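Local coordinates for protein potential RNA-dependent RNA polymerase (Human picobirnavirus, PDB 5I62) that catalyses RNA-templated RNA synthesis and probably serves both transcription and genome replication in a small double-stranded RNA virus, at residues V203-E214 with H318-G326; T260-F269 with D330-L338. One frame throughout, in Å; residues are numbered along the deposited sequence.

Contact 1. Residues V203-E214 with H318-G326; sequences VWMFPFAVNIRE and HGMGSGSGG
W204 lies against the H318-G326 loop with its backbone N and O and with one face of its indole. The backbone N of W204 donates to S322 O (2.7 Å, N-H...O 159°). CG stands anti to the carbonyl carbon, chi1 -68°, which lays the indole along the loop. One face of the indole takes G321 CA, a CH-pi contact 3.7 Å from the centroid of the five-membered ring. The far end of the same face meets H318. There W204 CH2 sits 3.4 Å above the plane of the imidazole, over its centre. The two rings are inclined at 34°, so they do not lie flat on each other. H318 ND1 hydrogen-bonds to G319 O at 2.7 Å and NE2 to I304 O, which fixes the rotation of the imidazole. With two carbonyl partners, H318 may carry both protons.

S322 packs its backbone on W204 and turns its hydroxyl to Y95 and D266. G323 follows with backbone angles open in practice to glycine alone, and its CA makes a C-H...O contact of 3.3 Å with W204 O. S324 CA stands over the centre of the F206 ring. The carboxylate of E214, from helix 208-228, then holds the end of the loop. S324 OG gives to E214 OE2 (2.7 Å) and G325 N to E214 OE1 (2.9 Å), both from above the carboxylate plane. S324 OG also accepts from G326 N, forming an ST turn just before helix 327-345. The glycine- and serine-rich loop leading into a helix matches polymerase motif B, and strand 199-205 probably belongs to motif F.

Contact 2. Residues T260-F269 with D330-L338; sequences TDFSKFDQHF and DETLVHRVL
E331 reaches from helix 327-345 into a group made by F265, D266 and F269. Its CB lies 3.7 Å from F265 CE2. CG, anti to the carbonyl carbon at chi1 -70°, stands over one face of F269, a CH-pi contact 4.2 Å from the ring centroid. The extended chain beyond CG carries CD past F265 CD2 at 3.7 Å. OE1 stays beside the same F265 atom. OE2 ends 2.4 Å from D266 OD1, with the two carboxylate planes 50° apart. D266 OD2 hydrogen-bonds to S322 OG.

F269 turns its edge to V334, where CZ and CG2 are 3.6 Å apart. Farther along the helix, F262 points its edge at the face of H335, a T-shaped pair with planes at 81°. F262 CZ also touches L338 CD1. Water 2 links H335 NE2 to T260 OG1, at 2.8 Å from each, while H335 ND1 hydrogen-bonds to G358 O.

Segment 260-269 carries the DxxxxD pattern of polymerase motif A (D261 and D266) and packs on the helix that follows the probable motif B loop. The D266-E331 approach is so short that its nature is doubtful. Two acid groups meet here at the end of a stem packed on F265 and F269, with D266 anchored by S322.

How the contacts relate
The centres of contacts 1 and 2 lie about 17 Å apart, and their segments alternate along the chain. The loop 318-326 of contact 1 runs into helix 327-345, whose residues 330-338 form one side of contact 2. D266 joins them directly. Its OD2 is 2.7 Å from S322 OG and its O is 2.8 Å from M320 N, both probable hydrogen bonds. M320 also packs on this neighbourhood, with CB 3.7 Å from E331 OE2 and CE 3.7 Å from D330 CB. Contact 2 adjoins the GDD sequence of motif C, since F265 touches D359. Together the contacts join what are probably motifs F, B and A beside the GDD of motif C.

Contact 1. Residues V203-E214 with H318-G326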
loop_
_atom_site.group_PDB
_atom_site.type_symbol
_atom_site.label_atom_id
_atom_site.label_comp_id
_atom_site.label_asym_id
_atom_site.label_seq_id
_atom_site.Cartn_x
_atom_site.Cartn_y
_atom_site.Cartn_z
ATOM N N VAL A 203 5.453 -6.436 7.653
ATOM C CA VAL A 203 5.583 -4.993 7.807
ATOM C C VAL A 203 6.905 -4.712 8.508
ATOM O O VAL A 203 7.198 -5.319 9.543
ATOM C CB VAL A 203 4.412 -4.383 8.604
ATOM C CG1 VAL A 203 4.595 -2.865 8.730
ATOM C CG2 VAL A 203 3.097 -4.700 7.930
ATOM N N TRP A 204 7.695 -3.802 7.944
ATOM C CA TRP A 204 8.896 -3.288 8.592
ATOM C C TRP A 204 8.505 -2.022 9.353
ATOM O O TRP A 204 8.336 -0.957 8.761
ATOM C CB TRP A 204 9.995 -3.011 7.571
ATOM C CG TRP A 204 10.562 -4.240 6.914
ATOM C CD1 TRP A 204 9.903 -5.131 6.109
ATOM C CD2 TRP A 204 11.903 -4.725 7.034
ATOM N NE1 TRP A 204 10.761 -6.132 5.709
ATOM C CE2 TRP A 204 11.989 -5.915 6.277
ATOM C CE3 TRP A 204 13.038 -4.276 7.719
ATOM C CZ2 TRP A 204 13.167 -6.649 6.175
ATOM C CZ3 TRP A 204 14.207 -5.001 7.613
ATOM C CH2 TRP A 204 14.262 -6.185 6.855
ATOM N N MET A 205 8.342 -2.135 10.671
ATOM C CA MET A 205 7.926 -0.998 11.497
ATOM C C MET A 205 9.188 -0.220 11.868
ATOM O O MET A 205 9.996 -0.679 12.675
ATOM C CB MET A 205 7.166 -1.479 12.731
ATOM C CG MET A 205 5.818 -2.116 12.413
ATOM S SD MET A 205 5.105 -2.885 13.895
ATOM C CE MET A 205 3.564 -3.450 13.237
ATOM N N PHE A 206 9.371 0.950 11.250
ATOM C CA PHE A 206 10.629 1.684 11.302
ATOM C C PHE A 206 10.733 2.523 12.568
ATOM O O PHE A 206 9.722 2.971 13.096
ATOM C CB PHE A 206 10.758 2.610 10.094
ATOM C CG PHE A 206 11.439 1.987 8.913
ATOM C CD1 PHE A 206 11.013 0.773 8.414
ATOM C CD2 PHE A 206 12.505 2.615 8.302
ATOM C CE1 PHE A 206 11.622 0.192 7.314
ATOM C CE2 PHE A 206 13.127 2.044 7.193
ATOM C CZ PHE A 206 12.682 0.822 6.706
ATOM N N PRO A 207 11.959 2.773 13.038
ATOM C CA PRO A 207 12.161 3.754 14.110
ATOM C C PRO A 207 11.644 5.120 13.695
ATOM O O PRO A 207 11.841 5.558 12.559
ATOM C CB PRO A 207 13.686 3.778 14.300
ATOM C CG PRO A 207 14.175 2.488 13.720
ATOM C CD PRO A 207 13.237 2.212 12.558
ATOM N N PHE A 208 10.985 5.784 14.643
ATOM C CA PHE A 208 10.503 7.149 14.461
ATOM C C PHE A 208 11.597 8.055 13.887
ATOM O O PHE A 208 11.356 8.807 12.938
ATOM C CB PHE A 208 10.004 7.664 15.829
ATOM C CG PHE A 208 9.159 8.924 15.780
ATOM C CD1 PHE A 208 8.584 9.378 14.606
ATOM C CD2 PHE A 208 8.937 9.661 16.958
ATOM C CE1 PHE A 208 7.808 10.532 14.592
ATOM C CE2 PHE A 208 8.174 10.815 16.941
ATOM C CZ PHE A 208 7.609 11.257 15.755
ATOM N N ALA A 209 12.813 7.987 14.450
ATOM C CA ALA A 209 13.898 8.858 13.992
ATOM C C ALA A 209 14.214 8.637 12.511
ATOM O O ALA A 209 14.451 9.601 11.766
ATOM C CB ALA A 209 15.156 8.647 14.842
ATOM N N VAL A 210 14.236 7.381 12.063
ATOM C CA VAL A 210 14.486 7.116 10.645
ATOM C C VAL A 210 13.352 7.675 9.796
ATOM O O VAL A 210 13.591 8.343 8.784
ATOM C CB VAL A 210 14.691 5.609 10.380
ATOM C CG1 VAL A 210 14.886 5.345 8.850
ATOM C CG2 VAL A 210 15.882 5.071 11.156
ATOM N N ASN A 211 12.102 7.408 10.191
ATOM C CA ASN A 211 10.961 7.896 9.419
ATOM C C ASN A 211 10.947 9.425 9.335
ATOM O O ASN A 211 10.637 9.988 8.281
ATOM C CB ASN A 211 9.652 7.379 10.018
ATOM C CG ASN A 211 9.280 5.991 9.524
ATOM O OD1 ASN A 211 9.741 5.535 8.465
ATOM N ND2 ASN A 211 8.446 5.320 10.278
ATOM N N ILE A 212 11.274 10.117 10.432
ATOM C CA ILE A 212 11.396 11.579 10.377
ATOM C C ILE A 212 12.427 12.001 9.329
ATOM O O ILE A 212 12.168 12.871 8.488
ATOM C CB ILE A 212 11.763 12.144 11.764
ATOM C CG1 ILE A 212 10.645 11.891 12.771
ATOM C CG2 ILE A 212 12.080 13.646 11.655
ATOM C CD1 ILE A 212 11.059 12.201 14.237
ATOM N N ARG A 213 13.627 11.421 9.383
ATOM C CA ARG A 213 14.664 11.837 8.447
ATOM C C ARG A 213 14.258 11.528 7.007
ATOM O O ARG A 213 14.461 12.353 6.106
ATOM C CB ARG A 213 15.985 11.168 8.801
ATOM C CG ARG A 213 16.677 11.821 10.008
ATOM C CD ARG A 213 17.132 13.183 9.591
ATOM N NE ARG A 213 18.462 13.141 9.030
ATOM C CZ ARG A 213 18.924 13.927 8.066
ATOM N NH1 ARG A 213 18.157 14.838 7.492
ATOM N NH2 ARG A 213 20.174 13.771 7.672
ATOM N N GLU A 214 13.700 10.340 6.768
ATOM C CA GLU A 214 13.224 9.998 5.426
ATOM C C GLU A 214 12.182 11.001 4.941
ATOM O O GLU A 214 12.268 11.517 3.820
ATOM C CB GLU A 214 12.631 8.594 5.421
ATOM C CG GLU A 214 13.611 7.471 5.640
ATOM C CD GLU A 214 12.876 6.148 5.771
ATOM O OE1 GLU A 214 11.786 6.128 6.400
ATOM O OE2 GLU A 214 13.382 5.141 5.257
ATOM N N HIS A 318 18.926 -5.724 2.244
ATOM C CA HIS A 318 17.696 -6.430 1.916
ATOM C C HIS A 318 16.894 -5.569 0.943
ATOM O O HIS A 318 17.324 -4.482 0.547
ATOM C CB HIS A 318 16.906 -6.763 3.195
ATOM C CG HIS A 318 16.718 -5.585 4.110
ATOM N ND1 HIS A 318 15.866 -4.540 3.824
ATOM C CD2 HIS A 318 17.276 -5.291 5.310
ATOM C CE1 HIS A 318 15.900 -3.657 4.807
ATOM N NE2 HIS A 318 16.750 -4.087 5.723
ATOM N N GLY A 319 15.731 -6.075 0.541
ATOM C CA GLY A 319 14.857 -5.323 -0.328
ATOM C C GLY A 319 14.204 -4.171 0.425
ATOM O O GLY A 319 14.555 -3.838 1.556
ATOM N N MET A 320 13.219 -3.558 -0.230
ATOM C CA MET A 320 12.506 -2.443 0.375
ATOM C C MET A 320 11.900 -2.851 1.708
ATOM O O MET A 320 11.066 -3.755 1.770
ATOM C CB MET A 320 11.412 -1.939 -0.553
ATOM C CG MET A 320 10.497 -0.942 0.113
ATOM S SD MET A 320 11.371 0.587 0.508
ATOM C CE MET A 320 11.443 1.319 -1.149
ATOM N N GLY A 321 12.305 -2.164 2.777
ATOM C CA GLY A 321 11.669 -2.391 4.062
ATOM C C GLY A 321 10.253 -1.859 4.014
ATOM O O GLY A 321 10.036 -0.658 4.175
ATOM N N SER A 322 9.289 -2.743 3.752
ATOM C CA SER A 322 7.887 -2.373 3.581
ATOM C C SER A 322 7.362 -1.660 4.819
ATOM O O SER A 322 7.008 -2.325 5.798
ATOM C CB SER A 322 7.039 -3.619 3.299
ATOM O OG SER A 322 7.746 -4.560 2.494
ATOM N N GLY A 323 7.316 -0.320 4.792
ATOM C CA GLY A 323 7.098 0.467 6.004
ATOM C C GLY A 323 7.964 1.713 6.111
ATOM O O GLY A 323 7.717 2.584 6.955
ATOM N N SER A 324 9.007 1.792 5.278
ATOM C CA SER A 324 9.778 3.022 5.120
ATOM C C SER A 324 8.889 4.201 4.743
ATOM O O SER A 324 7.842 4.036 4.117
ATOM C CB SER A 324 10.830 2.843 4.023
ATOM O OG SER A 324 11.433 4.089 3.717
ATOM N N GLY A 325 9.333 5.413 5.100
ATOM C CA GLY A 325 8.651 6.605 4.620
ATOM C C GLY A 325 8.754 6.789 3.112
ATOM O O GLY A 325 7.967 7.543 2.524
ATOM N N GLY A 326 9.708 6.117 2.472
ATOM C CA GLY A 326 9.794 6.187 1.031
ATOM C C GLY A 326 9.430 4.896 0.329
ATOM O O GLY A 326 9.787 4.718 -0.842
HETATM O O HOH W 1 7.063 2.464 9.962
#

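Contact 2. Residues T260-F269 with D330-L338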
loop_
_atom_site.group_PDB
_atom_site.type_symbol
_atom_site.label_atom_id
_atom_site.label_comp_id
_atom_site.label_asym_id
_atom_site.label_seq_id
_atom_site.Cartn_x
_atom_site.Cartn_y
_atom_site.Cartn_z
ATOM N N THR A 260 0.045 -4.868 -15.245
ATOM C CA THR A 260 1.166 -5.677 -14.817
ATOM C C THR A 260 0.951 -6.164 -13.394
ATOM O O THR A 260 0.119 -5.650 -12.648
ATOM C CB THR A 260 2.473 -4.888 -14.922
ATOM O OG1 THR A 260 2.300 -3.611 -14.310
ATOM C CG2 THR A 260 2.853 -4.684 -16.393
ATOM N N ASP A 261 1.750 -7.149 -13.006
ATOM C CA ASP A 261 1.713 -7.583 -11.624
ATOM C C ASP A 261 3.081 -8.136 -11.239
ATOM O O ASP A 261 3.664 -8.917 -12.001
ATOM C CB ASP A 261 0.632 -8.641 -11.460
ATOM C CG ASP A 261 0.558 -9.157 -10.045
ATOM O OD1 ASP A 261 -0.241 -8.695 -9.243
ATOM O OD2 ASP A 261 1.402 -9.973 -9.670
ATOM N N PHE A 262 3.587 -7.738 -10.066
ATOM C CA PHE A 262 4.859 -8.198 -9.513
ATOM C C PHE A 262 4.623 -9.193 -8.377
ATOM O O PHE A 262 3.680 -9.055 -7.589
ATOM C CB PHE A 262 5.690 -7.038 -8.995
ATOM C CG PHE A 262 6.243 -6.173 -10.061
ATOM C CD1 PHE A 262 7.370 -6.550 -10.780
ATOM C CD2 PHE A 262 5.652 -4.961 -10.330
ATOM C CE1 PHE A 262 7.897 -5.719 -11.755
ATOM C CE2 PHE A 262 6.156 -4.131 -11.284
ATOM C CZ PHE A 262 7.285 -4.501 -12.013
ATOM N N SER A 263 5.439 -10.241 -8.344
ATOM C CA SER A 263 5.503 -11.123 -7.186
ATOM C C SER A 263 6.570 -10.575 -6.249
ATOM O O SER A 263 7.743 -10.491 -6.630
ATOM C CB SER A 263 5.826 -12.564 -7.578
ATOM O OG SER A 263 4.782 -13.111 -8.370
ATOM N N LYS A 264 6.163 -10.193 -5.036
ATOM C CA LYS A 264 7.114 -9.820 -3.993
ATOM C C LYS A 264 8.011 -8.665 -4.451
ATOM O O LYS A 264 9.237 -8.749 -4.420
ATOM C CB LYS A 264 7.941 -11.039 -3.583
ATOM C CG LYS A 264 7.117 -12.119 -2.878
ATOM C CD LYS A 264 8.006 -13.313 -2.552
ATOM C CE LYS A 264 7.471 -14.131 -1.401
ATOM N NZ LYS A 264 6.044 -14.473 -1.583
ATOM N N PHE A 265 7.376 -7.595 -4.931
ATOM C CA PHE A 265 8.108 -6.465 -5.486
ATOM C C PHE A 265 9.065 -5.872 -4.464
ATOM O O PHE A 265 10.243 -5.659 -4.760
ATOM C CB PHE A 265 7.126 -5.402 -5.973
ATOM C CG PHE A 265 7.760 -4.287 -6.763
ATOM C CD1 PHE A 265 8.673 -4.548 -7.767
ATOM C CD2 PHE A 265 7.437 -2.970 -6.497
ATOM C CE1 PHE A 265 9.246 -3.505 -8.500
ATOM C CE2 PHE A 265 7.995 -1.935 -7.232
ATOM C CZ PHE A 265 8.905 -2.203 -8.228
ATOM N N ASP A 266 8.562 -5.581 -3.256
ATOM C CA ASP A 266 9.403 -5.012 -2.207
ATOM C C ASP A 266 10.652 -5.857 -1.999
ATOM O O ASP A 266 11.771 -5.333 -1.903
ATOM C CB ASP A 266 8.624 -4.920 -0.883
ATOM C CG ASP A 266 7.440 -3.958 -0.945
ATOM O OD1 ASP A 266 7.212 -3.322 -1.990
ATOM O OD2 ASP A 266 6.726 -3.843 0.076
ATOM N N GLN A 267 10.459 -7.172 -1.904
ATOM C CA GLN A 267 11.554 -8.088 -1.606
ATOM C C GLN A 267 12.617 -8.070 -2.699
ATOM O O GLN A 267 13.800 -8.283 -2.420
ATOM C CB GLN A 267 11.013 -9.502 -1.413
ATOM C CG GLN A 267 10.080 -9.724 -0.203
ATOM C CD GLN A 267 8.620 -9.387 -0.476
ATOM O OE1 GLN A 267 8.303 -8.527 -1.301
ATOM N NE2 GLN A 267 7.720 -10.085 0.213
ATOM N N HIS A 268 12.216 -7.831 -3.943
ATOM C CA HIS A 268 13.136 -7.857 -5.071
ATOM C C HIS A 268 13.705 -6.487 -5.398
ATOM O O HIS A 268 14.424 -6.350 -6.399
ATOM C CB HIS A 268 12.437 -8.412 -6.320
ATOM C CG HIS A 268 12.159 -9.882 -6.269
ATOM N ND1 HIS A 268 11.061 -10.409 -5.631
ATOM C CD2 HIS A 268 12.824 -10.935 -6.803
ATOM C CE1 HIS A 268 11.072 -11.724 -5.751
ATOM N NE2 HIS A 268 12.130 -12.069 -6.458
ATOM N N PHE A 269 13.379 -5.460 -4.610
ATOM C CA PHE A 269 13.811 -4.095 -4.929
ATOM C C PHE A 269 15.287 -3.981 -4.552
ATOM O O PHE A 269 15.662 -3.499 -3.483
ATOM C CB PHE A 269 12.931 -3.071 -4.215
ATOM C CG PHE A 269 12.888 -1.734 -4.890
ATOM C CD1 PHE A 269 12.074 -1.520 -6.000
ATOM C CD2 PHE A 269 13.663 -0.694 -4.427
ATOM C CE1 PHE A 269 12.040 -0.282 -6.630
ATOM C CE2 PHE A 269 13.646 0.550 -5.061
ATOM C CZ PHE A 269 12.826 0.760 -6.147
ATOM N N ASP A 330 10.017 5.569 -3.652
ATOM C CA ASP A 330 11.137 4.962 -4.371
ATOM C C ASP A 330 10.635 4.000 -5.438
ATOM O O ASP A 330 11.130 3.985 -6.570
ATOM C CB ASP A 330 12.067 4.202 -3.414
ATOM C CG ASP A 330 12.973 5.115 -2.595
ATOM O OD1 ASP A 330 12.766 6.341 -2.575
ATOM O OD2 ASP A 330 13.920 4.578 -1.967
ATOM N N GLU A 331 9.673 3.159 -5.065
ATOM C CA GLU A 331 9.162 2.137 -5.963
ATOM C C GLU A 331 8.423 2.751 -7.141
ATOM O O GLU A 331 8.591 2.312 -8.280
ATOM C CB GLU A 331 8.249 1.195 -5.196
ATOM C CG GLU A 331 9.006 0.328 -4.219
ATOM C CD GLU A 331 8.135 -0.737 -3.607
ATOM O OE1 GLU A 331 6.892 -0.651 -3.740
ATOM O OE2 GLU A 331 8.707 -1.664 -2.992
ATOM N N THR A 332 7.597 3.768 -6.880
ATOM C CA THR A 332 6.802 4.386 -7.943
ATOM C C THR A 332 7.692 5.096 -8.958
ATOM O O THR A 332 7.469 5.014 -10.177
ATOM C CB THR A 332 5.792 5.356 -7.329
ATOM O OG1 THR A 332 4.914 4.629 -6.466
ATOM C CG2 THR A 332 4.970 6.056 -8.410
ATOM N N LEU A 333 8.705 5.808 -8.470
ATOM C CA LEU A 333 9.651 6.478 -9.353
ATOM C C LEU A 333 10.361 5.469 -10.254
ATOM O O LEU A 333 10.481 5.674 -11.468
ATOM C CB LEU A 333 10.667 7.255 -8.520
ATOM C CG LEU A 333 10.220 8.515 -7.781
ATOM C CD1 LEU A 333 11.398 9.015 -6.952
ATOM C CD2 LEU A 333 9.759 9.577 -8.768
ATOM N N VAL A 334 10.841 4.368 -9.667
ATOM C CA VAL A 334 11.571 3.376 -10.446
ATOM C C VAL A 334 10.630 2.613 -11.373
ATOM O O VAL A 334 10.992 2.281 -12.511
ATOM C CB VAL A 334 12.358 2.428 -9.524
ATOM C CG1 VAL A 334 12.972 1.256 -10.342
ATOM C CG2 VAL A 334 13.453 3.191 -8.790
ATOM N N HIS A 335 9.417 2.320 -10.909
ATOM C CA HIS A 335 8.423 1.668 -11.765
ATOM C C HIS A 335 8.159 2.493 -13.027
ATOM O O HIS A 335 8.020 1.940 -14.130
ATOM C CB HIS A 335 7.141 1.451 -10.956
ATOM C CG HIS A 335 6.172 0.485 -11.557
ATOM N ND1 HIS A 335 5.216 -0.159 -10.805
ATOM C CD2 HIS A 335 5.981 0.078 -12.836
ATOM C CE1 HIS A 335 4.494 -0.942 -11.588
ATOM N NE2 HIS A 335 4.935 -0.813 -12.825
ATOM N N ARG A 336 8.126 3.822 -12.893
ATOM C CA ARG A 336 7.908 4.664 -14.061
ATOM C C ARG A 336 9.071 4.535 -15.048
ATOM O O ARG A 336 8.850 4.474 -16.260
ATOM C CB ARG A 336 7.689 6.116 -13.646
ATOM C CG ARG A 336 7.386 7.062 -14.837
ATOM C CD ARG A 336 6.137 6.626 -15.612
ATOM N NE ARG A 336 5.506 7.750 -16.309
ATOM C CZ ARG A 336 4.274 7.727 -16.806
ATOM N NH1 ARG A 336 3.534 6.629 -16.700
ATOM N NH2 ARG A 336 3.778 8.807 -17.390
ATOM N N VAL A 337 10.310 4.442 -14.542
ATOM C CA VAL A 337 11.461 4.161 -15.410
ATOM C C VAL A 337 11.280 2.837 -16.151
ATOM O O VAL A 337 11.577 2.729 -17.350
ATOM C CB VAL A 337 12.768 4.173 -14.598
ATOM C CG1 VAL A 337 13.958 3.816 -15.499
ATOM C CG2 VAL A 337 12.975 5.547 -13.951
ATOM N N LEU A 338 10.829 1.801 -15.438
ATOM C CA LEU A 338 10.586 0.503 -16.064
ATOM C C LEU A 338 9.621 0.627 -17.245
ATOM O O LEU A 338 9.816 0.004 -18.296
ATOM C CB LEU A 338 10.035 -0.482 -15.024
ATOM C CG LEU A 338 10.967 -1.047 -13.952
ATOM C CD1 LEU A 338 10.155 -1.887 -12.956
ATOM C CD2 LEU A 338 12.074 -1.888 -14.592
HETATM O O HOH W 2 3.766 -1.454 -15.297
#